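Long-range contacts in monalysin (Pseudomonas entomophila, PDB 4MKO), which forms pores in host membranes as an aerolysin-like beta-barrel toxin, cytolytic and hemolytic, that damages the Drosophila gut: residues Lys11-Ile16 / Ser108-Thr112; Ile43-Trp48 / Thr152-Asn158. One frame throughout, in Å; residues are numbered along the deposited sequence.

Contact 1 (Lys11-Ile16 / Ser108-Thr112); sequences KGDFAI and SEIST
The first turn of helix 12-20 docks on the loop that leaves helix 103-107. That helix closes in a Schellman motif, with E109 at positive phi (62/37), and the chain then runs extended through I110 and S111. G12 (phi/psi 85/166) lies beside E109, CA to CA 4.5 Å; its CA is 3.4 Å from S108 O in a CA-H...O contact, and a CB there would crowd E109 CB. D13 is already helical and grips the loop twice: its N donates to E109 O (2.9 Å), and its side chain, chi1 m with chi2 -21°, brings OD2 to 2.8 Å from S111 N. D13 OD1 is bound by Q184. I16 (m, t) and I110 (m, t) touch on the buried side, CD1 to CD1 4.4 Å. K11, all-trans, stretches past E109 (chi1 m, chi2 t) without pairing, CE to OE2 4.4 Å. Water 1 links G12 N (2.7 Å) to S108 O (2.8 Å). The start of helix 12-20 thus meets the Schellman end of helix 103-107 directly and through this water. Strand 29-43 flanks the contact, with V32 against I110 and D33 against K11, while Q184 of strand 173-191 binds both D13 and S111 O.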
# COMPACT_ATOMS: atom_id res chain seq x y z
N LYS A 11 0.44 -12.19 7.32
CA LYS A 11 -0.72 -12.61 6.53
C LYS A 11 -2.00 -12.19 7.26
O LYS A 11 -2.32 -12.74 8.31
CB LYS A 11 -0.69 -14.13 6.30
CG LYS A 11 -1.85 -14.67 5.48
CD LYS A 11 -1.65 -16.16 5.24
CE LYS A 11 -2.76 -16.78 4.44
NZ LYS A 11 -2.55 -18.25 4.27
N GLY A 12 -2.71 -11.21 6.70
CA GLY A 12 -4.00 -10.74 7.21
C GLY A 12 -3.90 -9.69 8.29
O GLY A 12 -2.83 -9.47 8.88
N ASP A 13 -5.04 -9.04 8.57
CA ASP A 13 -5.15 -7.97 9.55
C ASP A 13 -4.80 -8.39 10.97
O ASP A 13 -4.22 -7.57 11.69
CB ASP A 13 -6.54 -7.32 9.51
CG ASP A 13 -6.78 -6.31 8.39
OD1 ASP A 13 -5.79 -5.77 7.85
OD2 ASP A 13 -7.96 -6.03 8.09
N PHE A 14 -5.14 -9.62 11.39
CA PHE A 14 -4.77 -10.04 12.76
C PHE A 14 -3.24 -10.04 12.90
O PHE A 14 -2.73 -9.52 13.90
CB PHE A 14 -5.36 -11.40 13.15
CG PHE A 14 -6.83 -11.31 13.51
CD1 PHE A 14 -7.23 -10.74 14.72
CD2 PHE A 14 -7.80 -11.82 12.66
CE1 PHE A 14 -8.59 -10.65 15.05
CE2 PHE A 14 -9.15 -11.73 13.00
CZ PHE A 14 -9.54 -11.17 14.20
N ALA A 15 -2.52 -10.55 11.87
CA ALA A 15 -1.04 -10.57 11.87
C ALA A 15 -0.42 -9.17 11.79
O ALA A 15 0.53 -8.89 12.53
CB ALA A 15 -0.51 -11.48 10.77
N ILE A 16 -0.97 -8.26 10.96
CA ILE A 16 -0.49 -6.87 10.89
C ILE A 16 -0.70 -6.17 12.24
O ILE A 16 0.17 -5.42 12.69
CB ILE A 16 -1.09 -6.08 9.69
CG1 ILE A 16 -0.68 -6.74 8.35
CG2 ILE A 16 -0.72 -4.56 9.75
CD1 ILE A 16 -1.56 -6.41 7.14
N SER A 108 -7.25 -12.00 1.08
CA SER A 108 -5.99 -11.85 1.85
C SER A 108 -6.25 -11.56 3.33
O SER A 108 -5.30 -11.31 4.08
CB SER A 108 -5.14 -10.73 1.26
OG SER A 108 -4.81 -11.01 -0.09
N GLU A 109 -7.54 -11.60 3.75
CA GLU A 109 -7.97 -11.36 5.15
C GLU A 109 -7.61 -9.95 5.62
O GLU A 109 -7.24 -9.72 6.78
CB GLU A 109 -7.42 -12.46 6.09
CG GLU A 109 -7.95 -13.85 5.76
CD GLU A 109 -7.14 -15.00 6.32
OE1 GLU A 109 -6.75 -14.95 7.51
OE2 GLU A 109 -6.91 -15.98 5.57
N ILE A 110 -7.72 -8.99 4.70
CA ILE A 110 -7.48 -7.58 4.97
C ILE A 110 -8.77 -6.84 4.68
O ILE A 110 -9.46 -7.16 3.73
CB ILE A 110 -6.31 -7.05 4.10
CG1 ILE A 110 -4.97 -7.65 4.56
CG2 ILE A 110 -6.26 -5.50 4.04
CD1 ILE A 110 -3.86 -7.57 3.52
N SER A 111 -9.08 -5.85 5.52
CA SER A 111 -10.24 -4.98 5.32
C SER A 111 -9.72 -3.54 5.37
O SER A 111 -8.96 -3.21 6.27
CB SER A 111 -11.28 -5.20 6.43
OG SER A 111 -12.32 -4.24 6.30
N THR A 112 -10.14 -2.68 4.41
CA THR A 112 -9.69 -1.29 4.40
C THR A 112 -10.33 -0.48 5.52
O THR A 112 -9.72 0.47 5.99
CB THR A 112 -9.98 -0.60 3.05
OG1 THR A 112 -11.40 -0.45 2.93
CG2 THR A 112 -9.43 -1.37 1.85
O HOH W 1 -2.61 -10.69 4.01
O HOH W 2 -7.78 -10.75 9.50

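Contact 2 (Ile43-Trp48 / Thr152-Asn158)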
# COMPACT_ATOMS: atom_id res chain seq x y z
N ILE A 43 -5.45 2.20 -17.36
CA ILE A 43 -4.16 2.89 -17.38
C ILE A 43 -4.03 3.54 -18.75
O ILE A 43 -4.04 2.84 -19.76
CB ILE A 43 -2.94 1.95 -17.11
CG1 ILE A 43 -3.10 1.11 -15.82
CG2 ILE A 43 -1.63 2.78 -17.05
CD1 ILE A 43 -2.12 -0.09 -15.72
N GLY A 44 -3.86 4.85 -18.75
CA GLY A 44 -3.62 5.65 -19.95
C GLY A 44 -4.86 5.92 -20.76
O GLY A 44 -5.54 6.93 -20.54
N LYS A 45 -5.15 5.04 -21.71
CA LYS A 45 -6.29 5.21 -22.62
C LYS A 45 -7.29 4.06 -22.60
O LYS A 45 -8.29 4.14 -23.31
CB LYS A 45 -5.77 5.46 -24.07
CG LYS A 45 -5.01 6.76 -24.24
CD LYS A 45 -4.58 6.98 -25.69
CE LYS A 45 -3.08 7.02 -25.84
NZ LYS A 45 -2.67 7.24 -27.26
N GLN A 46 -7.04 2.97 -21.82
CA GLN A 46 -7.92 1.81 -21.80
C GLN A 46 -7.77 0.92 -20.55
O GLN A 46 -6.82 1.08 -19.78
CB GLN A 46 -7.68 0.93 -23.05
CG GLN A 46 -6.30 0.25 -23.04
CD GLN A 46 -6.12 -0.77 -24.13
OE1 GLN A 46 -5.79 -0.43 -25.26
NE2 GLN A 46 -6.26 -2.04 -23.79
N ASN A 47 -8.66 -0.08 -20.44
CA ASN A 47 -8.59 -1.13 -19.43
C ASN A 47 -7.59 -2.18 -19.87
O ASN A 47 -7.52 -2.54 -21.06
CB ASN A 47 -9.95 -1.78 -19.21
CG ASN A 47 -10.81 -1.00 -18.26
OD1 ASN A 47 -10.36 -0.54 -17.20
ND2 ASN A 47 -12.06 -0.80 -18.64
N TRP A 48 -6.84 -2.69 -18.92
CA TRP A 48 -5.88 -3.76 -19.15
C TRP A 48 -6.19 -4.88 -18.18
O TRP A 48 -6.49 -4.60 -17.02
CB TRP A 48 -4.43 -3.28 -18.93
CG TRP A 48 -4.04 -2.07 -19.74
CD1 TRP A 48 -4.08 -0.78 -19.34
CD2 TRP A 48 -3.60 -2.06 -21.11
NE1 TRP A 48 -3.65 0.05 -20.35
CE2 TRP A 48 -3.34 -0.71 -21.45
CE3 TRP A 48 -3.31 -3.07 -22.06
CZ2 TRP A 48 -2.88 -0.34 -22.72
CZ3 TRP A 48 -2.85 -2.69 -23.31
CH2 TRP A 48 -2.64 -1.34 -23.63
N THR A 152 -1.18 -6.68 -17.98
CA THR A 152 -0.77 -7.44 -19.17
C THR A 152 -0.98 -6.61 -20.46
O THR A 152 -1.96 -5.86 -20.58
CB THR A 152 -1.39 -8.85 -19.21
OG1 THR A 152 -2.77 -8.78 -19.55
CG2 THR A 152 -1.19 -9.63 -17.90
N SER A 153 0.01 -6.67 -21.37
CA SER A 153 0.03 -5.94 -22.65
C SER A 153 0.15 -4.40 -22.53
O SER A 153 0.30 -3.74 -23.55
CB SER A 153 -1.18 -6.29 -23.53
OG SER A 153 -1.31 -7.69 -23.68
N ALA A 154 0.15 -3.82 -21.30
CA ALA A 154 0.16 -2.36 -21.13
C ALA A 154 1.51 -1.67 -21.32
O ALA A 154 1.56 -0.44 -21.36
CB ALA A 154 -0.41 -2.01 -19.75
N GLY A 155 2.57 -2.44 -21.38
CA GLY A 155 3.95 -1.94 -21.41
C GLY A 155 4.43 -1.19 -22.64
O GLY A 155 5.37 -0.41 -22.53
N ARG A 156 3.82 -1.43 -23.81
CA ARG A 156 4.23 -0.72 -25.03
C ARG A 156 3.75 0.72 -25.00
O ARG A 156 4.50 1.62 -25.35
CB ARG A 156 3.70 -1.41 -26.30
CG ARG A 156 4.48 -2.63 -26.71
CD ARG A 156 4.33 -2.89 -28.20
NE ARG A 156 5.24 -3.94 -28.65
CZ ARG A 156 4.93 -5.24 -28.70
NH1 ARG A 156 3.72 -5.65 -28.33
NH2 ARG A 156 5.82 -6.12 -29.12
N GLN A 157 2.51 0.94 -24.53
CA GLN A 157 1.86 2.25 -24.47
C GLN A 157 2.02 3.00 -23.17
O GLN A 157 1.88 4.22 -23.17
CB GLN A 157 0.37 2.10 -24.80
CG GLN A 157 0.12 1.61 -26.23
CD GLN A 157 -1.34 1.42 -26.51
OE1 GLN A 157 -2.14 2.36 -26.48
NE2 GLN A 157 -1.72 0.19 -26.81
N ASN A 158 2.28 2.29 -22.07
CA ASN A 158 2.35 2.93 -20.76
C ASN A 158 3.66 2.73 -20.01
O ASN A 158 3.64 2.71 -18.78
CB ASN A 158 1.14 2.48 -19.90
CG ASN A 158 -0.17 2.93 -20.48
OD1 ASN A 158 -0.47 4.13 -20.48
ND2 ASN A 158 -0.90 2.02 -21.09
O HOH W 3 -3.04 3.23 -22.93
O HOH W 4 -4.62 1.99 -25.43
O HOH W 5 -4.22 -0.93 -27.43
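I43 opens a type II' turn ending at Q46, its N donating to Q46 O (3.0 Å) in the strand pair; its CG2 packs 3.7 Å from N158 CG. G44 takes the positive phi of the turn, and its CA lies 3.5 Å from N158 OD1, where a CB would clash. At K45, the backbone N and N158 ND2 share water 3 (3.0 and 3.1 Å). Q46 meets Q157 through solvent: OE1 accepts from waters 4 and 5, which reach Q157 OE1 and NE2. W48 is central. Its NE1 turns back to I43 O (2.9 Å), fixing the indole across the hairpin; A154 CB sits over the five-membered ring, 3.5 Å from its centroid, a CH-pi contact, and Q157 NE2 lies at the ring edge, 3.6 Å from CH2. Direct contact is therefore by packing, and the polar links are water-borne. The turn joins antiparallel strands 29-43 and 46-67, and the 152-158 loop, leaving strand 136-151, covers W48 and is tied to strand 173-191 through S153 N to D175.

How the contacts relate
Both contacts are partly buried, with exposed residues at their margins, and they lie apart: centres 30 Å, nearest atoms about 18 Å. The centre of contact 1 is about 13 Å from the centre of the chain. The centre of contact 2 is about 21 Å from the centre of the chain. Contact 1 joins a helix start to a loop within the probable pore-forming region by direct hydrogen bonds. Contact 2 sits at a hairpin tip and relies on an aromatic ring, with waters bridging its polar groups. Strands 29-43 and 173-191 border both, so the long sheet connects them. Each has a glycine with positive phi, G12 and G44, close against the opposite segment. Their segments alternate along the chain.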